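Fumarate lyase (Mesorhizobium sp., PDB 3C8T) is of uncharacterised function but belongs to the fumarate lyase superfamily of mainly helical proteins, here assembled from four copies of the chain. Local coordinates at residues D206-L211 with G218-T223; V31-A36 with M108-V113; H154-T159 with V365-M370; G243-L248 with S333-Q338; A59-P64 with S88-E93. All blocks are in the same frame, centred on the assembly; numbering follows the deposited sequence.

In the fold
Contacts 2 and 4 are buried helix-helix packings. Contact 2 rests on two threonines whose hydroxyls bond outside the pair, contact 4 on leucine and isoleucine. The centre of contact 4 lies about 7 Å from that of the chain. Contact 3 is also buried, but it joins a strand corner to the start of helix 366-377. Contact 1 is partly buried and mixes apolar contacts with water bridges. Contact 5 is at the surface and relies on a hydrogen bond and an edge-to-face ring pair. Contacts 1, 2 and 5 lie on the same side of the chain's centre: Leu211 touches helix 23-43 of contact 2, whose Val31 and Val35 touch segment 59-64. Contact 3 is on the opposite side.

Contact 1: residues D206-L211 with G218-T223; sequences DVQREL and GVPSIT
Gln208 and Arg209 of helix 204-215 meet Val219 and Pro220 just after the helix ends. The loop after the helix packs back on it, within the mainly helical fumarate lyase fold. The tight part is the amide oxygen of Gln208. Gln208 CG lies opposite its backbone N (chi1 -175°), and the extended chain carries the amide out to the loop. There Gln208 OE1 approaches Val219 CG1 to 3.6 Å and Pro220 CG to 3.9 Å. These are van der Waals contacts. The amide is secured on its other branch, where NE2 bonds to Phe190 O. The exposed side is built differently. The aliphatic part of Arg209 lies against the two methyls of Val219, with Arg209 CG 3.9 Å from Val219 CG1. Val219 CG2 sits 4.0 Å from Arg209 CA. Arg209 NH2 makes a weak hydrogen bond to Asn438 OD1 of the second subunit. Further along the loop, water takes the place of direct contact. Water 1 accepts from Gln208 NE2 at 3.0 Å and, weakly, from Thr223 N. Water 2 bridges to the backbone of the loop. It probably cannot donate fully to all its neighbours at once: it lies 2.6 Å from Gln208 OE1 and 2.8 Å from Pro220 O.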
# COMPACT_ATOMS: atom_id res chain seq x y z
N ASP A 206 20.21 -34.96 -7.90
CA ASP A 206 19.75 -36.27 -7.39
C ASP A 206 19.25 -36.15 -5.95
O ASP A 206 18.15 -36.59 -5.61
CB ASP A 206 20.88 -37.32 -7.44
CG ASP A 206 21.40 -37.53 -8.83
OD1 ASP A 206 20.57 -37.51 -9.78
OD2 ASP A 206 22.64 -37.71 -8.98
N VAL A 207 20.05 -35.53 -5.09
CA VAL A 207 19.65 -35.28 -3.70
C VAL A 207 18.34 -34.47 -3.60
O VAL A 207 17.40 -34.84 -2.89
CB VAL A 207 20.77 -34.58 -2.94
CG1 VAL A 207 20.35 -34.28 -1.48
CG2 VAL A 207 22.03 -35.43 -3.00
N GLN A 208 18.29 -33.37 -4.35
CA GLN A 208 17.16 -32.42 -4.35
C GLN A 208 15.85 -33.12 -4.71
O GLN A 208 14.82 -32.93 -4.04
CB GLN A 208 17.44 -31.25 -5.34
CG GLN A 208 16.39 -30.17 -5.30
CD GLN A 208 16.52 -29.20 -6.43
OE1 GLN A 208 15.92 -29.40 -7.48
NE2 GLN A 208 17.32 -28.13 -6.24
N ARG A 209 15.90 -33.92 -5.77
CA ARG A 209 14.78 -34.74 -6.21
C ARG A 209 14.38 -35.85 -5.23
O ARG A 209 13.20 -36.05 -4.96
CB ARG A 209 15.10 -35.35 -7.57
CG ARG A 209 15.14 -34.34 -8.67
CD ARG A 209 15.88 -34.89 -9.87
NE ARG A 209 15.94 -33.89 -10.94
CZ ARG A 209 16.81 -33.94 -11.94
NH1 ARG A 209 17.71 -34.93 -11.99
NH2 ARG A 209 16.81 -33.00 -12.88
N GLU A 210 15.36 -36.58 -4.70
CA GLU A 210 15.09 -37.56 -3.65
C GLU A 210 14.42 -36.96 -2.42
O GLU A 210 13.51 -37.55 -1.83
CB GLU A 210 16.36 -38.29 -3.24
CG GLU A 210 16.54 -39.59 -3.94
CD GLU A 210 15.27 -40.44 -3.91
OE1 GLU A 210 14.90 -40.95 -2.81
OE2 GLU A 210 14.65 -40.58 -4.99
N LEU A 211 14.91 -35.79 -2.02
CA LEU A 211 14.40 -35.05 -0.88
C LEU A 211 12.95 -34.61 -1.09
O LEU A 211 12.15 -34.70 -0.18
CB LEU A 211 15.31 -33.86 -0.59
CG LEU A 211 14.91 -32.91 0.54
CD1 LEU A 211 14.94 -33.64 1.84
CD2 LEU A 211 15.88 -31.74 0.57
N GLY A 218 6.74 -31.15 -4.60
CA GLY A 218 7.25 -31.12 -5.99
C GLY A 218 8.76 -30.79 -5.98
O GLY A 218 9.32 -30.49 -4.92
N VAL A 219 9.37 -30.85 -7.15
CA VAL A 219 10.74 -30.44 -7.40
C VAL A 219 10.67 -29.11 -8.16
O VAL A 219 10.00 -29.02 -9.18
CB VAL A 219 11.49 -31.50 -8.27
CG1 VAL A 219 12.94 -31.07 -8.62
CG2 VAL A 219 11.49 -32.91 -7.60
N PRO A 220 11.37 -28.06 -7.67
CA PRO A 220 11.39 -26.79 -8.39
C PRO A 220 12.13 -26.92 -9.71
O PRO A 220 13.00 -27.81 -9.87
CB PRO A 220 12.19 -25.88 -7.45
CG PRO A 220 13.14 -26.81 -6.74
CD PRO A 220 12.21 -28.00 -6.45
N SER A 221 11.83 -26.04 -10.66
CA SER A 221 12.58 -26.03 -11.92
C SER A 221 14.08 -25.68 -11.65
O SER A 221 14.98 -26.21 -12.31
CB SER A 221 11.98 -25.02 -12.88
OG SER A 221 11.66 -23.84 -12.19
N ILE A 222 14.29 -24.79 -10.68
CA ILE A 222 15.61 -24.32 -10.25
C ILE A 222 15.44 -23.62 -8.88
O ILE A 222 14.31 -23.22 -8.47
CB ILE A 222 16.27 -23.37 -11.33
CG1 ILE A 222 17.77 -23.11 -11.06
CG2 ILE A 222 15.47 -22.04 -11.49
CD1 ILE A 222 18.53 -22.55 -12.29
N THR A 223 16.56 -23.51 -8.17
CA THR A 223 16.72 -22.76 -6.94
C THR A 223 15.79 -21.54 -6.88
O THR A 223 15.70 -20.74 -7.85
CB THR A 223 18.18 -22.28 -6.83
OG1 THR A 223 19.04 -23.41 -7.02
CG2 THR A 223 18.47 -21.60 -5.46
O HOH W 1 18.05 -26.37 -8.50
O HOH W 2 15.60 -28.73 -10.00

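Contact 2: residues V31-A36 with M108-V113; sequences VETEVA and MDTATV
Thr110 OG1 has two hydrogen-bond partners, Asp106 O one turn earlier in its own helix and the backbone N of Glu189, and this leaves the methyl of Thr110 to meet Thr33. With chi1 at -62° the hydroxyl sits beside the backbone N, and CG2 points opposite that N, to the neighbouring helix. Thr110 CG2 lies 3.7 Å from Thr33 OG1 and 3.8 Å from Thr33 CG2. Neither hydroxyl has a hydrogen bond to the other helix of the pair; Thr33 OG1 turns back to Arg29 O. This is the close packing of helix 23-43 on helix 104-140 in the helical body of the fumarate lyase fold. Small residues let the backbones approach: Thr33 and Ala111 have their CA atoms 6.6 Å apart. Ala111 presents CB 4.4 Å from Thr33 OG1. Ile107 and Leu114 of helix 104-140 also touch Thr33, and Leu215 touches Thr110. Within helix 104-140, Thr112 OG1 bonds to Met108 O at 2.7 Å, and Thr112 N reaches the same oxygen from the opposite face of the carbonyl plane.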
# COMPACT_ATOMS: atom_id res chain seq x y z
N VAL A 31 13.59 -30.07 11.72
CA VAL A 31 14.08 -31.42 12.00
C VAL A 31 13.57 -32.40 10.93
O VAL A 31 14.38 -33.17 10.36
CB VAL A 31 13.65 -31.89 13.42
CG1 VAL A 31 14.18 -33.27 13.71
CG2 VAL A 31 14.10 -30.90 14.49
N GLU A 32 12.27 -32.36 10.64
CA GLU A 32 11.68 -33.22 9.59
C GLU A 32 12.46 -33.13 8.28
O GLU A 32 12.75 -34.15 7.65
CB GLU A 32 10.16 -32.94 9.42
CG GLU A 32 9.56 -33.62 8.20
CD GLU A 32 8.07 -33.38 8.00
OE1 GLU A 32 7.41 -32.68 8.82
OE2 GLU A 32 7.53 -33.93 6.99
N THR A 33 12.83 -31.92 7.89
CA THR A 33 13.58 -31.65 6.65
C THR A 33 15.00 -32.25 6.72
O THR A 33 15.44 -32.89 5.76
CB THR A 33 13.65 -30.13 6.43
OG1 THR A 33 12.32 -29.59 6.39
CG2 THR A 33 14.45 -29.74 5.14
N GLU A 34 15.70 -32.04 7.84
CA GLU A 34 17.09 -32.52 7.99
C GLU A 34 17.16 -34.06 7.97
O GLU A 34 18.10 -34.63 7.41
CB GLU A 34 17.69 -32.01 9.29
CG GLU A 34 17.93 -30.51 9.31
CD GLU A 34 19.30 -30.10 8.74
OE1 GLU A 34 20.04 -30.97 8.22
OE2 GLU A 34 19.63 -28.90 8.85
N VAL A 35 16.18 -34.71 8.60
CA VAL A 35 16.10 -36.16 8.66
C VAL A 35 15.84 -36.70 7.27
O VAL A 35 16.48 -37.68 6.86
CB VAL A 35 14.94 -36.63 9.60
CG1 VAL A 35 14.62 -38.14 9.41
CG2 VAL A 35 15.28 -36.34 11.03
N ALA A 36 14.92 -36.07 6.55
CA ALA A 36 14.60 -36.50 5.20
C ALA A 36 15.82 -36.30 4.32
O ALA A 36 16.09 -37.11 3.42
CB ALA A 36 13.39 -35.75 4.66
N MET A 108 15.00 -23.55 6.09
CA MET A 108 13.95 -22.56 6.44
C MET A 108 12.87 -22.40 5.36
O MET A 108 11.69 -22.32 5.70
CB MET A 108 14.57 -21.21 6.79
CG MET A 108 15.43 -21.24 8.06
SD MET A 108 16.15 -19.64 8.58
CE MET A 108 14.64 -18.90 9.23
N ASP A 109 13.26 -22.40 4.08
CA ASP A 109 12.31 -22.37 2.96
C ASP A 109 11.47 -23.64 2.92
O ASP A 109 10.24 -23.61 2.77
CB ASP A 109 13.06 -22.28 1.62
CG ASP A 109 13.31 -20.83 1.15
OD1 ASP A 109 12.90 -19.88 1.83
OD2 ASP A 109 13.91 -20.66 0.07
N THR A 110 12.15 -24.77 3.04
CA THR A 110 11.47 -26.07 2.99
C THR A 110 10.54 -26.29 4.17
O THR A 110 9.41 -26.73 3.97
CB THR A 110 12.46 -27.24 2.88
OG1 THR A 110 13.20 -27.13 1.65
CG2 THR A 110 11.68 -28.57 2.88
N ALA A 111 10.99 -25.99 5.38
CA ALA A 111 10.08 -26.03 6.56
C ALA A 111 8.88 -25.10 6.42
O ALA A 111 7.78 -25.45 6.84
CB ALA A 111 10.84 -25.70 7.84
N THR A 112 9.12 -23.90 5.87
CA THR A 112 8.03 -22.96 5.53
C THR A 112 7.06 -23.59 4.56
O THR A 112 5.84 -23.49 4.76
CB THR A 112 8.58 -21.61 5.00
OG1 THR A 112 9.39 -21.02 6.01
CG2 THR A 112 7.46 -20.62 4.62
N VAL A 113 7.57 -24.23 3.51
CA VAL A 113 6.68 -24.90 2.56
C VAL A 113 5.83 -25.99 3.24
O VAL A 113 4.65 -26.13 2.95
CB VAL A 113 7.47 -25.38 1.30
CG1 VAL A 113 6.72 -26.44 0.52
CG2 VAL A 113 7.81 -24.18 0.37

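Contact 3: residues H154-T159 with V365-M370; sequences HALPVT and VAEAVM
Leu156 CG lies opposite its carbonyl carbon (chi1 -68°), while Glu367 CG lies opposite its backbone N (chi1 -164°), and these settings bring the two side chains across each other at about a right angle. Both leucine methyls take part, in van der Waals contacts. Leu156 CD1 touches the carboxylate end, 3.7 Å from Glu367 OE2. Leu156 CD2 rests against the root of the same side chain, 4.0 Å from Glu367 CB. The extended glutamate chain passes across the leucine, and its two ends touch different methyls. Glu367 OE2 is hydrogen-bonded to Tyr428 OH, which holds the polar end beside an otherwise apolar partner. A second pair packs nearby. Val365 CG1 meets the CG-CD edge of the Pro157 ring, 3.5 Å from Pro157 CG and 3.6 Å from Pro157 CD. These two side chains also meet at about a right angle. Leu429 also touches Pro157, and Tyr428 touches Val365. Ser194 of the second subunit packs on Leu156, so the contact sits close to a subunit boundary. Val365 holds the N-cap position of helix 366-377. At Leu156 the corner between strands 153-155 and 157-159 of a small antiparallel sheet packs on the start of that helix, in the part of the chain matching the adenylosuccinate lyase C-terminal family.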
# COMPACT_ATOMS: atom_id res chain seq x y z
N HIS A 154 -32.43 2.49 -3.81
CA HIS A 154 -33.29 1.45 -4.35
C HIS A 154 -33.15 1.45 -5.88
O HIS A 154 -33.20 2.50 -6.53
CB HIS A 154 -34.73 1.65 -3.87
CG HIS A 154 -34.95 1.23 -2.44
ND1 HIS A 154 -36.21 1.05 -1.89
CD2 HIS A 154 -34.08 0.98 -1.44
CE1 HIS A 154 -36.10 0.70 -0.62
NE2 HIS A 154 -34.82 0.68 -0.31
N ALA A 155 -32.90 0.27 -6.44
CA ALA A 155 -32.73 0.15 -7.90
C ALA A 155 -33.90 -0.65 -8.51
O ALA A 155 -34.85 -0.05 -9.00
CB ALA A 155 -31.35 -0.44 -8.25
N LEU A 156 -33.84 -1.99 -8.44
CA LEU A 156 -34.97 -2.84 -8.80
C LEU A 156 -35.07 -3.92 -7.73
O LEU A 156 -34.15 -4.07 -6.93
CB LEU A 156 -34.78 -3.50 -10.17
CG LEU A 156 -34.78 -2.69 -11.48
CD1 LEU A 156 -34.51 -3.58 -12.65
CD2 LEU A 156 -36.11 -1.90 -11.72
N PRO A 157 -36.20 -4.68 -7.72
CA PRO A 157 -36.23 -5.80 -6.79
C PRO A 157 -35.16 -6.88 -7.06
O PRO A 157 -34.88 -7.19 -8.23
CB PRO A 157 -37.64 -6.37 -7.02
CG PRO A 157 -38.41 -5.26 -7.60
CD PRO A 157 -37.46 -4.54 -8.45
N VAL A 158 -34.58 -7.46 -6.01
CA VAL A 158 -33.79 -8.71 -6.13
C VAL A 158 -34.30 -9.70 -5.06
O VAL A 158 -35.28 -9.40 -4.41
CB VAL A 158 -32.23 -8.47 -5.98
CG1 VAL A 158 -31.70 -7.53 -7.08
CG2 VAL A 158 -31.85 -8.00 -4.58
N THR A 159 -33.69 -10.87 -4.90
CA THR A 159 -34.00 -11.69 -3.72
C THR A 159 -32.75 -11.79 -2.90
O THR A 159 -31.66 -11.56 -3.43
CB THR A 159 -34.53 -13.10 -4.07
OG1 THR A 159 -33.54 -13.79 -4.82
CG2 THR A 159 -35.81 -13.03 -4.88
N VAL A 365 -40.29 -0.13 -9.27
CA VAL A 365 -40.70 -0.90 -10.46
C VAL A 365 -41.35 -0.01 -11.57
O VAL A 365 -42.05 -0.49 -12.48
CB VAL A 365 -41.55 -2.18 -10.13
CG1 VAL A 365 -40.68 -3.22 -9.39
CG2 VAL A 365 -42.84 -1.86 -9.31
N ALA A 366 -41.05 1.29 -11.55
CA ALA A 366 -41.37 2.17 -12.69
C ALA A 366 -40.98 1.50 -14.02
O ALA A 366 -41.77 1.50 -14.98
CB ALA A 366 -40.67 3.50 -12.54
N GLU A 367 -39.76 0.92 -14.08
CA GLU A 367 -39.28 0.20 -15.28
C GLU A 367 -40.28 -0.85 -15.83
O GLU A 367 -40.44 -0.97 -17.04
CB GLU A 367 -37.94 -0.50 -15.00
CG GLU A 367 -37.23 -0.91 -16.31
CD GLU A 367 -36.07 -1.91 -16.11
OE1 GLU A 367 -34.88 -1.50 -16.29
OE2 GLU A 367 -36.35 -3.10 -15.78
N ALA A 368 -40.93 -1.60 -14.93
CA ALA A 368 -41.96 -2.58 -15.32
C ALA A 368 -43.18 -1.94 -16.02
O ALA A 368 -43.79 -2.56 -16.90
CB ALA A 368 -42.42 -3.38 -14.09
N VAL A 369 -43.60 -0.74 -15.58
CA VAL A 369 -44.66 -0.03 -16.30
C VAL A 369 -44.16 0.42 -17.69
O VAL A 369 -44.86 0.20 -18.69
CB VAL A 369 -45.24 1.14 -15.49
CG1 VAL A 369 -46.43 1.80 -16.23
CG2 VAL A 369 -45.66 0.68 -14.05
N MET A 370 -42.97 1.03 -17.76
CA MET A 370 -42.31 1.37 -19.05
C MET A 370 -42.30 0.18 -20.03
O MET A 370 -42.78 0.29 -21.16
CB MET A 370 -40.87 1.85 -18.84
CG MET A 370 -40.71 3.21 -18.16
SD MET A 370 -38.99 3.62 -17.68
CE MET A 370 -39.29 4.96 -16.53

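Contact 4: residues G243-L248 with S333-Q338; sequences GSLGKL and SGILYQ
Leu245 reaches from helix 229-255 to the junction of Ile335 and Leu336 on helix 315-344. One methyl does the touching. Leu245 CD1 lies 3.7 Å from Ile335 CG1 and 3.9 Å from Leu336 CD2. It also comes within 3.8 Å of the backbone N of Leu336, so the methyl sits down between the two side chains and against the helix itself. Leu245 has CG beside its backbone N (chi1 -66°), which turns CD1 to the other helix. Ile335 is turned differently. Its CG1 occupies the crowded position between backbone N and carbonyl carbon (chi1 69°). From there CG1 faces the leucine methyl, and CD1 follows at 4.2 Å from Leu245 CD1. The leucine and isoleucine side chains cross obliquely. Leu336 starts off to one side, but its end bends in, so that both CG and CD2 approach the same methyl. Ile289 of helix 284-306 touches Leu245 and Ile335 as well, and Phe171 of helix 160-185 closes on Leu245. Such packing of long helices near the centre of the chain belongs to the central helical bundle of the fumarate lyase superfamily. The polar ends of the same segments bond elsewhere: Lys247 forms a salt bridge with Asp251 and bonds to His309 O and Phe311 O of the second subunit. The side-chain contact is apolar, and Leu336 N, the polar atom near it, meets a methyl. It probably rests on van der Waals fit and the burial of apolar surface, and it has no directional bond to fix its angle.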
# COMPACT_ATOMS: atom_id res chain seq x y z
N GLY A 243 -10.73 -9.87 0.29
CA GLY A 243 -11.53 -8.88 -0.41
C GLY A 243 -12.94 -9.31 -0.62
O GLY A 243 -13.84 -8.50 -0.45
N SER A 244 -13.16 -10.58 -1.00
CA SER A 244 -14.51 -11.11 -1.18
C SER A 244 -15.25 -11.20 0.14
O SER A 244 -16.44 -10.96 0.17
CB SER A 244 -14.51 -12.48 -1.88
OG SER A 244 -13.92 -12.39 -3.18
N LEU A 245 -14.56 -11.57 1.22
CA LEU A 245 -15.16 -11.46 2.56
C LEU A 245 -15.53 -10.01 2.92
O LEU A 245 -16.63 -9.75 3.42
CB LEU A 245 -14.23 -12.03 3.60
CG LEU A 245 -14.01 -13.53 3.50
CD1 LEU A 245 -12.92 -13.91 4.47
CD2 LEU A 245 -15.33 -14.30 3.81
N GLY A 246 -14.62 -9.05 2.66
CA GLY A 246 -14.98 -7.66 2.86
C GLY A 246 -16.27 -7.19 2.17
O GLY A 246 -16.99 -6.40 2.74
N LYS A 247 -16.53 -7.64 0.94
CA LYS A 247 -17.70 -7.23 0.17
C LYS A 247 -19.00 -7.63 0.88
O LYS A 247 -19.90 -6.81 1.06
CB LYS A 247 -17.65 -7.84 -1.25
CG LYS A 247 -18.78 -7.34 -2.20
CD LYS A 247 -20.04 -8.26 -2.16
CE LYS A 247 -21.08 -7.92 -3.25
NZ LYS A 247 -21.88 -6.70 -2.97
N LEU A 248 -19.08 -8.90 1.31
CA LEU A 248 -20.26 -9.39 1.99
C LEU A 248 -20.38 -8.82 3.38
O LEU A 248 -21.50 -8.65 3.86
CB LEU A 248 -20.31 -10.91 2.00
CG LEU A 248 -19.36 -11.87 2.71
CD1 LEU A 248 -19.62 -11.93 4.22
CD2 LEU A 248 -19.57 -13.25 2.07
N SER A 333 -7.22 -16.76 7.80
CA SER A 333 -7.90 -17.86 8.45
C SER A 333 -8.91 -17.41 9.49
O SER A 333 -9.99 -17.99 9.60
CB SER A 333 -6.87 -18.80 9.12
OG SER A 333 -7.43 -20.08 9.41
N GLY A 334 -8.56 -16.39 10.27
CA GLY A 334 -9.47 -15.90 11.31
C GLY A 334 -10.69 -15.21 10.76
O GLY A 334 -11.80 -15.42 11.26
N ILE A 335 -10.52 -14.39 9.73
CA ILE A 335 -11.70 -13.75 9.08
C ILE A 335 -12.56 -14.74 8.27
O ILE A 335 -13.81 -14.61 8.25
CB ILE A 335 -11.35 -12.42 8.29
CG1 ILE A 335 -10.53 -12.68 7.03
CG2 ILE A 335 -10.62 -11.43 9.20
CD1 ILE A 335 -10.15 -11.41 6.33
N LEU A 336 -11.94 -15.75 7.63
CA LEU A 336 -12.75 -16.88 7.11
C LEU A 336 -13.53 -17.58 8.19
O LEU A 336 -14.69 -17.93 7.98
CB LEU A 336 -11.95 -17.93 6.35
CG LEU A 336 -11.53 -17.54 4.94
CD1 LEU A 336 -10.24 -18.29 4.66
CD2 LEU A 336 -12.64 -17.77 3.86
N TYR A 337 -12.93 -17.76 9.36
CA TYR A 337 -13.68 -18.39 10.46
C TYR A 337 -14.84 -17.49 10.94
O TYR A 337 -15.96 -17.98 11.23
CB TYR A 337 -12.79 -18.86 11.65
CG TYR A 337 -13.72 -19.27 12.77
CD1 TYR A 337 -13.96 -18.40 13.84
CD2 TYR A 337 -14.47 -20.47 12.67
CE1 TYR A 337 -14.90 -18.74 14.84
CE2 TYR A 337 -15.39 -20.82 13.67
CZ TYR A 337 -15.60 -19.95 14.74
OH TYR A 337 -16.53 -20.26 15.70
N GLN A 338 -14.59 -16.19 11.03
CA GLN A 338 -15.65 -15.23 11.39
C GLN A 338 -16.80 -15.28 10.39
O GLN A 338 -17.96 -15.28 10.78
CB GLN A 338 -15.11 -13.80 11.50
CG GLN A 338 -14.24 -13.56 12.71
CD GLN A 338 -14.95 -13.95 14.01
OE1 GLN A 338 -16.10 -13.61 14.21
NE2 GLN A 338 -14.26 -14.68 14.87

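Contact 5: residues A59-P64 with S88-E93; sequences ARTFAP and SAHAGE
The polar link is the bond between Thr61 OG1 and His90 NE2, 3.0 Å long. Either atom could be the donor. The hydroxyl comes to the edge of the imidazole, in the ring plane. His90 CG lies opposite its backbone N (chi1 -179°), so the ring projects from helix 80-91 to the end of helix 49-61. Thr61 OG1 has a second bond, to Ala58 O of its own helix, which helps to hold the hydroxyl in place.

The aromatic part involves Phe62 and the same imidazole. The two rings form a T-shaped (edge-to-face) pair: the edge of Phe62 is directed at the face of His90, with centroids 5.6 Å apart and planes at 60°. The nearest ring atoms are Phe62 CD1 and His90 CG, 4.0 Å apart. A CH-pi contact accompanies it. Phe62 CA sits over the imidazole face, 4.2 Å from the centroid and 19° off the ring normal.

Other groups also touch Phe62. Within its own segment Pro64 N lies 3.8 Å above one face of the Phe62 ring, offset toward the rim. Leu83 and Leu87 of helix 80-91 touch Phe62, as does Val31 of helix 23-43.

The contact joins the ends of two helices of the mainly helical fumarate lyase fold at its surface, where the chain leaves helix 49-61. One histidine therefore serves both kinds of partner. Its edge is held by a hydroxyl and its face by carbon, and together these would limit rotation of the ring although the site is exposed.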
# COMPACT_ATOMS: atom_id res chain seq x y z
N ALA A 59 16.23 -38.49 15.91
CA ALA A 59 15.11 -37.54 15.71
C ALA A 59 13.78 -38.03 16.30
O ALA A 59 13.01 -37.22 16.78
CB ALA A 59 14.96 -37.18 14.24
N ARG A 60 13.51 -39.35 16.27
CA ARG A 60 12.26 -39.89 16.89
C ARG A 60 12.17 -39.52 18.37
O ARG A 60 11.09 -39.19 18.86
CB ARG A 60 12.12 -41.41 16.73
CG ARG A 60 12.04 -41.88 15.29
CD ARG A 60 11.83 -43.37 15.20
NE ARG A 60 10.46 -43.75 15.52
CZ ARG A 60 10.08 -44.99 15.85
NH1 ARG A 60 10.97 -45.97 15.95
NH2 ARG A 60 8.80 -45.23 16.10
N THR A 61 13.32 -39.52 19.05
CA THR A 61 13.38 -39.23 20.49
C THR A 61 13.76 -37.78 20.82
O THR A 61 13.76 -37.39 21.98
CB THR A 61 14.31 -40.24 21.25
OG1 THR A 61 15.62 -40.26 20.66
CG2 THR A 61 13.72 -41.68 21.19
N PHE A 62 14.10 -36.99 19.79
CA PHE A 62 14.69 -35.65 19.99
C PHE A 62 13.66 -34.63 20.39
O PHE A 62 12.60 -34.52 19.77
CB PHE A 62 15.47 -35.16 18.73
CG PHE A 62 15.99 -33.74 18.83
CD1 PHE A 62 16.88 -33.36 19.83
CD2 PHE A 62 15.59 -32.77 17.91
CE1 PHE A 62 17.34 -32.06 19.91
CE2 PHE A 62 16.06 -31.46 17.98
CZ PHE A 62 16.93 -31.11 18.97
N ALA A 63 13.99 -33.86 21.43
CA ALA A 63 13.14 -32.78 21.88
C ALA A 63 14.00 -31.53 22.03
O ALA A 63 14.80 -31.45 22.96
CB ALA A 63 12.47 -33.13 23.22
N PRO A 64 13.81 -30.53 21.14
CA PRO A 64 14.66 -29.34 21.16
C PRO A 64 14.58 -28.60 22.48
O PRO A 64 13.57 -28.66 23.17
CB PRO A 64 14.07 -28.46 20.06
CG PRO A 64 12.65 -28.95 19.91
CD PRO A 64 12.75 -30.43 20.13
N SER A 88 22.81 -32.82 16.58
CA SER A 88 24.05 -33.58 16.44
C SER A 88 24.45 -34.21 17.80
O SER A 88 24.73 -35.42 17.87
CB SER A 88 25.16 -32.69 15.88
OG SER A 88 26.42 -33.36 15.96
N ALA A 89 24.45 -33.39 18.84
CA ALA A 89 24.75 -33.81 20.21
C ALA A 89 23.91 -35.01 20.62
O ALA A 89 24.42 -35.98 21.17
CB ALA A 89 24.52 -32.65 21.17
N HIS A 90 22.62 -34.95 20.30
CA HIS A 90 21.70 -36.01 20.66
C HIS A 90 21.95 -37.30 19.90
O HIS A 90 21.72 -38.38 20.44
CB HIS A 90 20.28 -35.52 20.41
CG HIS A 90 19.22 -36.51 20.76
ND1 HIS A 90 18.62 -36.54 22.00
CD2 HIS A 90 18.63 -37.49 20.03
CE1 HIS A 90 17.71 -37.50 22.03
NE2 HIS A 90 17.70 -38.09 20.84
N ALA A 91 22.41 -37.21 18.65
CA ALA A 91 22.56 -38.40 17.78
C ALA A 91 23.90 -39.14 17.93
O ALA A 91 24.09 -40.21 17.34
CB ALA A 91 22.33 -38.04 16.31
N GLY A 92 24.83 -38.55 18.68
CA GLY A 92 26.18 -39.10 18.78
C GLY A 92 26.96 -39.03 17.49
O GLY A 92 26.96 -38.01 16.82
N GLU A 93 27.64 -40.12 17.15
CA GLU A 93 28.52 -40.14 15.97
C GLU A 93 27.82 -39.92 14.63
O GLU A 93 28.35 -39.23 13.75
CB GLU A 93 29.35 -41.43 15.92
CG GLU A 93 30.60 -41.37 16.81
CD GLU A 93 31.64 -40.39 16.27
OE1 GLU A 93 32.16 -40.63 15.15
OE2 GLU A 93 31.93 -39.38 16.98